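Local coordinates for protein mandelate racemase / muconate lactonizing enzyme (PDB 2POD) that is of unknown function but belongs to the enolase superfamily, holds a sodium ion at a site of three glutamates and may have lyase activity, at residues T10-E15 and Y38-A43; N18-L23 and A45-W50; L61-H66 and A88-L93; I117-T122 and P365-G370. All blocks are in the same frame, centred on the assembly; numbering follows the deposited sequence.

Interaction 1 of 4, residues T10-E15 and Y38-A43; sequences TLRPEE and YGACSA
Arg12 meets Ala40 and Cys41 where a strand of the N-terminal capping domain of the enolase superfamily packs against the first turn of helix 40-55; the strand is 5-13, in the domain's antiparallel sheet. The alpha carbons of Arg12 and Ala40 lie 7.2 Å apart, and the arginine side chain spans the gap. From CB the chain leaves with CG anti to the carbonyl carbon (chi1 -74°), and CG comes no nearer than 4.4 Å to Ala40 CB. Arg12 CD is 4.0 Å from both Ala40 CB and Cys41 SG. A bend at chi3 (-71°) then turns the guanidinium toward the helix, and its NE forms a salt bridge with Glu44, one turn further along. Arg12 NE is 3.8 Å and CZ 3.6 Å from Cys41 SG, which lies over one face of the guanidinium, toward its rim. Glu44 thus holds the charge while the methyl and the thiol pack against the aliphatic stem and the face. The turn they belong to begins at the N-cap residue Gly39, and Cys41 N is hydrogen-bonded to Glu49 of the second subunit. At the tip, Arg12 NH2 is 3.6 Å from Cys41 SG, and SG stands 3.5 Å above the guanidinium plane.

Interaction 2 of 4, residues N18-L23 and A45-W50; sequences NLLWVL and AYIHEW
Two torsions aim Ile47 at Val22 and Leu20: chi1 of -73° sets its CG1 anti to the carbonyl carbon, and chi2 of 170° stretches the chain so that CD1 is the leading atom. On the strand side, the methyl that meets it is CG2 of Val22, the branch lying beside the backbone N. The two side chains reach toward each other tip to tip, with Val22 CG2 and Ile47 CD1 3.7 Å apart. Behind them the alpha carbons of Val22 and Ile47 are 9.2 Å apart, so within these segments the backbones stay apart and side-chain methyls span the interval. Leu20, two residues earlier on the same face of strand 19-26, adds a looser touch, its CD2 being 4.4 Å from Ile47 CD1. One terminal methyl of the isoleucine therefore serves both strand residues. This is the sheet-to-helix core of the N-terminal capping domain: helix 40-55 lies on one face of the antiparallel sheet, while Trp21 points to the other, where it packs on Leu360 and Leu384. Helix 81-101 joins the same core through Leu89, which touches both Val22 and Ile47. All three contacting residues are buried and their side chains are purely hydrocarbon, which implies that dispersion and exclusion of water probably hold the pair, with shape complementarity rather than a polar bond.

Interaction 3 of 4, residues L61-H66 and A88-L93; sequences LQIDRH and ALDIAL
Ile63 and Leu93 slide past each other in opposite directions where helix 63-69 begins against helix 81-101, in the helical part of the N-terminal capping domain. Their alpha carbons are 6.5 Å apart, the closest between the segments, and this sliding brings Ile63 CG1 within 4.0 Å of Leu93 CB. The extended side chain carries Ile63 CD1 past that point onto the helix backbone, 3.5 Å from Leu93 O. The other branch, CG2, anti to the backbone N of Ile63, meets Asp90 instead: that side chain crosses the isoleucine at about a right angle, with Asp90 OD1 3.7 Å from Ile63 CG2. A second right-angled crossing joins His66 and Leu93. Here the leucine methyl CD1 comes to the edge of the imidazole, near its plane, 4.1 Å from His66 CD2, and the ring nitrogen next to that carbon, NE2, is hydrogen-bonded to the carbonyl of Asp59. Ile63 is thus flanked by a leucine and a carboxylate one helical turn apart. The start of the short helix is marked by Gln62, both its N-cap and the centre of an inverse gamma turn. Asp90 is buried beside Ile63, yet its carboxylate has partners: Ser303 of helix 301-314, in the barrel domain, is hydrogen-bonded to OD1. A bound water makes the polar link across the contact, donating to Ile63 O at 3.1 Å and to Asp90 OD1 at 2.6 Å.

Interaction 4 of 4, residues I117-T122 and P365-G370; sequences IRTYNT and PTVKDG
A hairpin packs here against a strand of the modified (beta/alpha) barrel typical of the enolase superfamily, Thr119 of strand 117-122 meeting Gly370 and Val367. The hairpin joins the weakly bonded strand of about 366-368 to strand 371-373, and its turn residues Asp369 and Gly370 both have positive phi, as in a type I' turn. The polar link is Thr119 N to Gly370 O, 2.8 Å long and nearly straight at 169°. The donor nonetheless stands above the carbonyl plane, 36° out of it, rather than on a lone pair. Arg118 CA makes a CA-H...O contact to Gly370 O at 3.5 Å, which gives this oxygen two neighbours from consecutive strand residues. The side chain of Thr119 packs beside this bond. With chi1 at -157°, CG2 falls between the backbone N and carbonyl carbon, and is directed at the turn, 3.6 Å from Gly370 O; Val367 CG1 also touches it, 4.1 Å from Thr119 CG2. The same rotation leaves OG1 to the barrel, hydrogen-bonded to Gln346 O and Ser348 OG. Arg118 extends the other way, pairing with Asp216. Strand 117-122 itself runs parallel to both 174-177 and 346-348, its barrel neighbours, and antiparallel to 371-373, while helix 327-339 packs on Ile117 and Pro365 at the start of the two segments.

How the interactions relate
Interactions 1 and 2 share helix 40-55 and lie on adjacent strands, centres 7 Å apart; the hydroxyl of Thr10 and the imidazole of His48 probably hydrogen-bond across them, OG1 to NE2 at 2.7 Å. Interaction 3 continues the same core, since Leu89 CD1 lies 3.7 Å from Val22 CG1 and Ala88 CB 3.7 Å from Val22 CG2. These three contacts thus form one connected block in the N-terminal domain. Interaction 4 belongs to the barrel and touches none of them; its centre is 27 to 30 Å from theirs. Its Thr119 side chain is about 14 Å from a bound sodium ion; a sodium site in the entry is formed by Glu220, Glu246 and Glu272.

Interaction 1 of 4, residues T10-E15 and Y38-A43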
# COMPACT_ATOMS: atom_id res chain seq x y z
N THR B 10 -31.57 -38.67 -1.57
CA THR B 10 -31.64 -37.71 -0.47
C THR B 10 -32.67 -38.10 0.58
O THR B 10 -33.74 -38.62 0.26
CB THR B 10 -31.92 -36.27 -0.96
OG1 THR B 10 -33.14 -36.25 -1.71
CG2 THR B 10 -30.76 -35.77 -1.82
N LEU B 11 -32.34 -37.85 1.84
CA LEU B 11 -33.19 -38.21 2.96
C LEU B 11 -33.44 -36.97 3.79
O LEU B 11 -32.50 -36.37 4.32
CB LEU B 11 -32.51 -39.28 3.83
CG LEU B 11 -31.90 -40.61 3.37
CD1 LEU B 11 -31.99 -41.57 4.54
CD2 LEU B 11 -32.55 -41.25 2.15
N ARG B 12 -34.71 -36.59 3.93
CA ARG B 12 -35.10 -35.45 4.76
C ARG B 12 -35.99 -35.88 5.94
O ARG B 12 -37.19 -36.07 5.77
CB ARG B 12 -35.82 -34.40 3.93
CG ARG B 12 -34.94 -33.58 3.01
CD ARG B 12 -35.64 -32.30 2.55
NE ARG B 12 -36.73 -32.57 1.62
CZ ARG B 12 -38.03 -32.53 1.93
NH1 ARG B 12 -38.94 -32.80 1.00
NH2 ARG B 12 -38.41 -32.22 3.16
N PRO B 13 -35.40 -36.01 7.14
CA PRO B 13 -36.22 -36.37 8.29
C PRO B 13 -36.98 -35.17 8.85
O PRO B 13 -36.36 -34.14 9.14
CB PRO B 13 -35.21 -36.89 9.31
CG PRO B 13 -33.87 -36.32 8.89
CD PRO B 13 -33.98 -35.81 7.49
N GLU B 14 -38.30 -35.27 8.98
CA GLU B 14 -39.09 -34.12 9.44
C GLU B 14 -38.97 -33.78 10.92
O GLU B 14 -39.35 -32.68 11.34
CB GLU B 14 -40.55 -34.15 8.98
CG GLU B 14 -41.20 -35.51 8.92
CD GLU B 14 -42.68 -35.42 8.59
OE1 GLU B 14 -43.02 -35.07 7.44
OE2 GLU B 14 -43.50 -35.69 9.50
N GLU B 15 -38.43 -34.70 11.71
CA GLU B 15 -38.07 -34.42 13.10
C GLU B 15 -36.85 -33.50 13.22
O GLU B 15 -36.75 -32.74 14.19
CB GLU B 15 -37.83 -35.71 13.90
CG GLU B 15 -37.42 -36.92 13.06
CD GLU B 15 -38.60 -37.79 12.63
OE1 GLU B 15 -38.83 -37.90 11.40
OE2 GLU B 15 -39.29 -38.35 13.50
N TYR B 38 -29.05 -26.87 7.42
CA TYR B 38 -29.83 -25.73 6.91
C TYR B 38 -30.28 -25.85 5.47
O TYR B 38 -29.57 -26.41 4.64
CB TYR B 38 -29.14 -24.37 7.16
CG TYR B 38 -28.88 -24.06 8.61
CD1 TYR B 38 -29.84 -24.29 9.60
CD2 TYR B 38 -27.65 -23.53 9.01
CE1 TYR B 38 -29.59 -24.00 10.94
CE2 TYR B 38 -27.39 -23.25 10.34
CZ TYR B 38 -28.36 -23.49 11.30
OH TYR B 38 -28.08 -23.19 12.62
N GLY B 39 -31.47 -25.30 5.19
CA GLY B 39 -32.02 -25.19 3.84
C GLY B 39 -32.05 -26.52 3.09
O GLY B 39 -31.67 -26.58 1.92
N ALA B 40 -32.50 -27.56 3.80
CA ALA B 40 -32.48 -28.94 3.29
C ALA B 40 -33.22 -29.12 1.98
O ALA B 40 -32.71 -29.80 1.08
CB ALA B 40 -33.00 -29.91 4.34
N CYS B 41 -34.40 -28.52 1.86
CA CYS B 41 -35.21 -28.62 0.63
C CYS B 41 -34.56 -27.98 -0.58
O CYS B 41 -34.74 -28.45 -1.69
CB CYS B 41 -36.60 -28.01 0.82
SG CYS B 41 -37.64 -28.93 1.94
N SER B 42 -33.82 -26.89 -0.36
CA SER B 42 -33.18 -26.19 -1.47
C SER B 42 -31.91 -26.89 -1.93
O SER B 42 -31.65 -26.99 -3.14
CB SER B 42 -32.93 -24.71 -1.14
OG SER B 42 -32.06 -24.55 -0.04
N ALA B 43 -31.13 -27.40 -0.97
CA ALA B 43 -29.99 -28.26 -1.27
C ALA B 43 -30.40 -29.58 -1.95
O ALA B 43 -29.76 -29.99 -2.93
CB ALA B 43 -29.17 -28.53 -0.01

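Interaction 2 of 4, residues N18-L23 and A45-W50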
# COMPACT_ATOMS: atom_id res chain seq x y z
N ASN B 18 -33.86 -29.22 9.36
CA ASN B 18 -32.67 -28.59 8.79
C ASN B 18 -31.68 -29.59 8.18
O ASN B 18 -30.80 -29.21 7.40
CB ASN B 18 -31.95 -27.73 9.83
CG ASN B 18 -32.69 -26.44 10.12
OD1 ASN B 18 -32.77 -26.02 11.28
ND2 ASN B 18 -33.22 -25.80 9.08
N LEU B 19 -31.84 -30.86 8.53
CA LEU B 19 -30.86 -31.90 8.23
C LEU B 19 -31.10 -32.53 6.87
O LEU B 19 -32.24 -32.81 6.50
CB LEU B 19 -30.88 -32.96 9.33
CG LEU B 19 -29.88 -34.12 9.40
CD1 LEU B 19 -28.46 -33.64 9.63
CD2 LEU B 19 -30.31 -35.00 10.54
N LEU B 20 -30.03 -32.75 6.13
CA LEU B 20 -30.12 -33.51 4.89
C LEU B 20 -29.04 -34.58 4.84
O LEU B 20 -27.87 -34.28 4.99
CB LEU B 20 -30.04 -32.57 3.68
CG LEU B 20 -30.00 -33.19 2.28
CD1 LEU B 20 -31.34 -33.82 1.92
CD2 LEU B 20 -29.63 -32.14 1.24
N TRP B 21 -29.46 -35.83 4.64
CA TRP B 21 -28.54 -36.89 4.26
C TRP B 21 -28.56 -37.15 2.77
O TRP B 21 -29.58 -36.95 2.12
CB TRP B 21 -28.85 -38.18 5.02
CG TRP B 21 -28.53 -38.08 6.46
CD1 TRP B 21 -27.35 -37.71 7.01
CD2 TRP B 21 -29.42 -38.35 7.54
NE1 TRP B 21 -27.44 -37.73 8.38
CE2 TRP B 21 -28.70 -38.12 8.74
CE3 TRP B 21 -30.76 -38.76 7.62
CZ2 TRP B 21 -29.27 -38.31 10.00
CZ3 TRP B 21 -31.33 -38.93 8.88
CH2 TRP B 21 -30.59 -38.70 10.06
N VAL B 22 -27.41 -37.55 2.23
CA VAL B 22 -27.29 -37.97 0.84
C VAL B 22 -26.58 -39.31 0.78
O VAL B 22 -25.60 -39.53 1.49
CB VAL B 22 -26.52 -36.93 -0.04
CG1 VAL B 22 -26.63 -37.29 -1.51
CG2 VAL B 22 -27.05 -35.54 0.18
N LEU B 23 -27.09 -40.21 -0.06
CA LEU B 23 -26.50 -41.53 -0.28
C LEU B 23 -26.14 -41.69 -1.74
O LEU B 23 -26.99 -41.48 -2.61
CB LEU B 23 -27.47 -42.63 0.14
CG LEU B 23 -27.73 -42.84 1.63
CD1 LEU B 23 -28.97 -43.70 1.82
CD2 LEU B 23 -26.54 -43.48 2.31
N ALA B 45 -33.22 -30.06 -3.71
CA ALA B 45 -33.74 -29.71 -5.02
C ALA B 45 -32.63 -29.45 -6.03
O ALA B 45 -32.75 -29.84 -7.19
CB ALA B 45 -34.68 -28.52 -4.93
N TYR B 46 -31.55 -28.81 -5.57
CA TYR B 46 -30.34 -28.60 -6.37
C TYR B 46 -29.68 -29.93 -6.80
O TYR B 46 -29.30 -30.08 -7.96
CB TYR B 46 -29.32 -27.73 -5.63
CG TYR B 46 -27.91 -27.87 -6.17
CD1 TYR B 46 -26.96 -28.64 -5.51
CD2 TYR B 46 -27.55 -27.27 -7.39
CE1 TYR B 46 -25.69 -28.80 -6.03
CE2 TYR B 46 -26.28 -27.43 -7.91
CZ TYR B 46 -25.35 -28.18 -7.22
OH TYR B 46 -24.10 -28.33 -7.75
N ILE B 47 -29.52 -30.85 -5.85
CA ILE B 47 -28.91 -32.15 -6.13
C ILE B 47 -29.63 -32.88 -7.27
O ILE B 47 -28.99 -33.31 -8.23
CB ILE B 47 -28.80 -33.03 -4.88
CG1 ILE B 47 -27.69 -32.49 -3.97
CG2 ILE B 47 -28.53 -34.51 -5.25
CD1 ILE B 47 -27.64 -33.14 -2.59
N HIS B 48 -30.96 -32.96 -7.19
CA HIS B 48 -31.75 -33.67 -8.17
C HIS B 48 -31.94 -32.90 -9.48
O HIS B 48 -32.10 -33.50 -10.55
CB HIS B 48 -33.10 -34.11 -7.57
CG HIS B 48 -32.97 -35.03 -6.40
ND1 HIS B 48 -32.49 -36.32 -6.51
CD2 HIS B 48 -33.25 -34.85 -5.09
CE1 HIS B 48 -32.47 -36.89 -5.32
NE2 HIS B 48 -32.93 -36.02 -4.44
N GLU B 49 -31.89 -31.57 -9.40
CA GLU B 49 -32.06 -30.71 -10.58
C GLU B 49 -30.85 -30.68 -11.52
O GLU B 49 -31.01 -30.67 -12.74
CB GLU B 49 -32.46 -29.30 -10.18
CG GLU B 49 -33.04 -28.46 -11.31
CD GLU B 49 -33.39 -27.05 -10.88
OE1 GLU B 49 -34.22 -26.41 -11.57
OE2 GLU B 49 -32.87 -26.59 -9.84
N TRP B 50 -29.65 -30.65 -10.96
CA TRP B 50 -28.45 -30.37 -11.75
C TRP B 50 -27.29 -31.32 -11.46
O TRP B 50 -26.66 -31.83 -12.39
CB TRP B 50 -28.02 -28.91 -11.55
CG TRP B 50 -26.92 -28.47 -12.46
CD1 TRP B 50 -27.04 -28.06 -13.75
CD2 TRP B 50 -25.52 -28.40 -12.15
NE1 TRP B 50 -25.80 -27.73 -14.26
CE2 TRP B 50 -24.86 -27.93 -13.29
CE3 TRP B 50 -24.77 -28.69 -11.00
CZ2 TRP B 50 -23.47 -27.74 -13.33
CZ3 TRP B 50 -23.40 -28.50 -11.03
CH2 TRP B 50 -22.77 -28.03 -12.20

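Interaction 3 of 4, residues L61-H66 and A88-L93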
# COMPACT_ATOMS: atom_id res chain seq x y z
N LEU B 61 -14.33 -42.07 -7.59
CA LEU B 61 -12.99 -41.89 -7.06
C LEU B 61 -12.33 -40.64 -7.64
O LEU B 61 -11.31 -40.17 -7.13
CB LEU B 61 -12.13 -43.13 -7.33
CG LEU B 61 -12.00 -44.21 -6.25
CD1 LEU B 61 -13.34 -44.80 -5.82
CD2 LEU B 61 -11.07 -45.32 -6.75
N GLN B 62 -12.93 -40.08 -8.68
CA GLN B 62 -12.45 -38.85 -9.27
C GLN B 62 -12.92 -37.61 -8.51
O GLN B 62 -13.61 -36.75 -9.06
CB GLN B 62 -12.80 -38.80 -10.76
CG GLN B 62 -12.14 -39.92 -11.54
CD GLN B 62 -12.57 -39.99 -12.99
OE1 GLN B 62 -13.31 -39.13 -13.47
NE2 GLN B 62 -12.11 -41.02 -13.69
N ILE B 63 -12.51 -37.51 -7.25
CA ILE B 63 -13.11 -36.62 -6.27
C ILE B 63 -12.78 -35.15 -6.57
O ILE B 63 -13.68 -34.31 -6.61
CB ILE B 63 -12.69 -37.02 -4.83
CG1 ILE B 63 -13.24 -38.41 -4.48
CG2 ILE B 63 -13.18 -36.00 -3.82
CD1 ILE B 63 -12.92 -38.89 -3.06
N ASP B 64 -11.50 -34.87 -6.80
CA ASP B 64 -11.05 -33.56 -7.28
C ASP B 64 -11.70 -33.12 -8.60
O ASP B 64 -12.05 -31.95 -8.75
CB ASP B 64 -9.52 -33.52 -7.42
CG ASP B 64 -8.81 -33.27 -6.09
OD1 ASP B 64 -9.43 -32.74 -5.14
OD2 ASP B 64 -7.61 -33.60 -6.01
N ARG B 65 -11.87 -34.07 -9.53
CA ARG B 65 -12.48 -33.78 -10.83
C ARG B 65 -13.94 -33.37 -10.68
O ARG B 65 -14.39 -32.42 -11.33
CB ARG B 65 -12.34 -34.96 -11.79
CG ARG B 65 -12.85 -34.69 -13.20
CD ARG B 65 -12.62 -35.88 -14.12
NE ARG B 65 -13.88 -36.49 -14.56
CZ ARG B 65 -14.53 -36.16 -15.67
NH1 ARG B 65 -14.05 -35.22 -16.48
NH2 ARG B 65 -15.66 -36.76 -15.98
N HIS B 66 -14.67 -34.07 -9.82
CA HIS B 66 -16.11 -33.84 -9.67
C HIS B 66 -16.43 -32.56 -8.92
O HIS B 66 -17.34 -31.84 -9.33
CB HIS B 66 -16.82 -35.04 -9.03
CG HIS B 66 -16.76 -36.27 -9.86
ND1 HIS B 66 -16.89 -36.24 -11.23
CD2 HIS B 66 -16.55 -37.56 -9.53
CE1 HIS B 66 -16.76 -37.47 -11.71
NE2 HIS B 66 -16.55 -38.29 -10.69
N ALA B 88 -22.18 -32.00 0.64
CA ALA B 88 -22.77 -33.29 1.02
C ALA B 88 -22.39 -34.41 0.05
O ALA B 88 -21.92 -35.46 0.46
CB ALA B 88 -24.30 -33.18 1.14
N LEU B 89 -22.57 -34.14 -1.24
CA LEU B 89 -22.12 -35.02 -2.33
C LEU B 89 -20.64 -35.39 -2.22
O LEU B 89 -20.26 -36.53 -2.48
CB LEU B 89 -22.37 -34.33 -3.67
CG LEU B 89 -23.46 -34.83 -4.63
CD1 LEU B 89 -24.40 -35.87 -4.06
CD2 LEU B 89 -24.23 -33.67 -5.23
N ASP B 90 -19.83 -34.40 -1.83
CA ASP B 90 -18.39 -34.59 -1.65
C ASP B 90 -18.02 -35.53 -0.51
O ASP B 90 -17.15 -36.38 -0.69
CB ASP B 90 -17.69 -33.25 -1.46
CG ASP B 90 -16.20 -33.38 -1.49
OD1 ASP B 90 -15.66 -33.49 -2.61
OD2 ASP B 90 -15.57 -33.40 -0.40
N ILE B 91 -18.65 -35.36 0.65
CA ILE B 91 -18.40 -36.22 1.82
C ILE B 91 -18.68 -37.70 1.48
O ILE B 91 -17.89 -38.58 1.82
CB ILE B 91 -19.23 -35.78 3.07
CG1 ILE B 91 -18.78 -34.39 3.54
CG2 ILE B 91 -19.11 -36.80 4.22
CD1 ILE B 91 -19.81 -33.65 4.40
N ALA B 92 -19.79 -37.93 0.78
CA ALA B 92 -20.18 -39.26 0.32
C ALA B 92 -19.16 -39.88 -0.66
O ALA B 92 -18.93 -41.09 -0.62
CB ALA B 92 -21.57 -39.22 -0.30
N LEU B 93 -18.53 -39.04 -1.49
CA LEU B 93 -17.45 -39.50 -2.36
C LEU B 93 -16.20 -39.95 -1.59
O LEU B 93 -15.54 -40.91 -1.98
CB LEU B 93 -17.10 -38.45 -3.42
CG LEU B 93 -18.13 -38.15 -4.51
CD1 LEU B 93 -17.52 -37.23 -5.57
CD2 LEU B 93 -18.74 -39.42 -5.15
O HOH W 1 -16.31 -33.72 -5.13

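Interaction 4 of 4, residues I117-T122 and P365-G370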
# COMPACT_ATOMS: atom_id res chain seq x y z
N ILE B 117 -8.11 -35.58 19.20
CA ILE B 117 -8.00 -34.13 19.26
C ILE B 117 -8.85 -33.59 20.40
O ILE B 117 -9.93 -34.11 20.66
CB ILE B 117 -8.33 -33.45 17.91
CG1 ILE B 117 -8.09 -31.93 17.98
CG2 ILE B 117 -9.73 -33.81 17.42
CD1 ILE B 117 -8.08 -31.24 16.65
N ARG B 118 -8.33 -32.56 21.08
CA ARG B 118 -9.08 -31.77 22.04
C ARG B 118 -10.42 -31.31 21.48
O ARG B 118 -10.50 -30.82 20.35
CB ARG B 118 -8.25 -30.56 22.47
CG ARG B 118 -8.82 -29.76 23.63
CD ARG B 118 -7.79 -28.81 24.18
NE ARG B 118 -8.36 -27.88 25.14
CZ ARG B 118 -8.59 -26.59 24.89
NH1 ARG B 118 -8.31 -26.07 23.71
NH2 ARG B 118 -9.11 -25.83 25.85
N THR B 119 -11.47 -31.50 22.27
CA THR B 119 -12.79 -30.99 21.92
C THR B 119 -13.12 -29.76 22.76
O THR B 119 -12.50 -29.53 23.79
CB THR B 119 -13.88 -32.08 22.04
OG1 THR B 119 -14.99 -31.73 21.22
CG2 THR B 119 -14.34 -32.29 23.49
N TYR B 120 -14.06 -28.96 22.27
CA TYR B 120 -14.68 -27.91 23.06
C TYR B 120 -16.19 -27.99 22.91
O TYR B 120 -16.69 -28.43 21.87
CB TYR B 120 -14.16 -26.51 22.68
CG TYR B 120 -14.68 -25.91 21.39
CD1 TYR B 120 -15.78 -25.03 21.39
CD2 TYR B 120 -14.07 -26.19 20.17
CE1 TYR B 120 -16.26 -24.48 20.20
CE2 TYR B 120 -14.53 -25.63 18.97
CZ TYR B 120 -15.63 -24.78 19.00
OH TYR B 120 -16.09 -24.22 17.83
N ASN B 121 -16.91 -27.57 23.95
CA ASN B 121 -18.36 -27.73 23.97
C ASN B 121 -19.09 -26.46 23.59
O ASN B 121 -19.01 -25.45 24.28
CB ASN B 121 -18.86 -28.26 25.31
CG ASN B 121 -20.25 -28.88 25.20
OD1 ASN B 121 -20.41 -29.98 24.66
ND2 ASN B 121 -21.26 -28.17 25.69
N THR B 122 -19.79 -26.52 22.47
CA THR B 122 -20.71 -25.46 22.10
C THR B 122 -21.99 -25.63 22.92
O THR B 122 -22.74 -26.59 22.74
CB THR B 122 -20.97 -25.48 20.57
OG1 THR B 122 -19.75 -25.15 19.90
CG2 THR B 122 -22.05 -24.50 20.15
N PRO B 365 -18.32 -40.74 16.85
CA PRO B 365 -17.11 -40.21 17.47
C PRO B 365 -17.15 -40.24 18.99
O PRO B 365 -18.16 -39.85 19.60
CB PRO B 365 -17.07 -38.77 16.97
CG PRO B 365 -17.73 -38.83 15.65
CD PRO B 365 -18.84 -39.82 15.82
N THR B 366 -16.07 -40.73 19.59
CA THR B 366 -16.03 -40.99 21.02
C THR B 366 -15.40 -39.80 21.74
O THR B 366 -14.27 -39.42 21.45
CB THR B 366 -15.20 -42.26 21.32
OG1 THR B 366 -15.58 -43.31 20.43
CG2 THR B 366 -15.39 -42.71 22.77
N VAL B 367 -16.14 -39.23 22.69
CA VAL B 367 -15.60 -38.18 23.54
C VAL B 367 -15.20 -38.70 24.92
O VAL B 367 -16.05 -39.16 25.69
CB VAL B 367 -16.57 -36.98 23.68
CG1 VAL B 367 -15.98 -35.89 24.56
CG2 VAL B 367 -16.89 -36.41 22.30
N LYS B 368 -13.90 -38.63 25.21
CA LYS B 368 -13.36 -38.98 26.52
C LYS B 368 -12.23 -38.04 26.93
O LYS B 368 -11.31 -37.77 26.14
CB LYS B 368 -12.87 -40.43 26.52
CG LYS B 368 -12.86 -41.10 27.89
CD LYS B 368 -12.03 -42.37 27.88
CE LYS B 368 -11.98 -43.02 29.25
NZ LYS B 368 -11.04 -42.32 30.17
N ASP B 369 -12.31 -37.55 28.17
CA ASP B 369 -11.32 -36.64 28.78
C ASP B 369 -11.07 -35.32 28.04
O ASP B 369 -9.93 -34.87 27.90
CB ASP B 369 -10.00 -37.36 29.11
CG ASP B 369 -10.21 -38.60 29.95
OD1 ASP B 369 -11.14 -38.62 30.79
OD2 ASP B 369 -9.43 -39.57 29.78
N GLY B 370 -12.16 -34.71 27.57
CA GLY B 370 -12.10 -33.47 26.80
C GLY B 370 -11.50 -33.63 25.42
O GLY B 370 -11.03 -32.65 24.83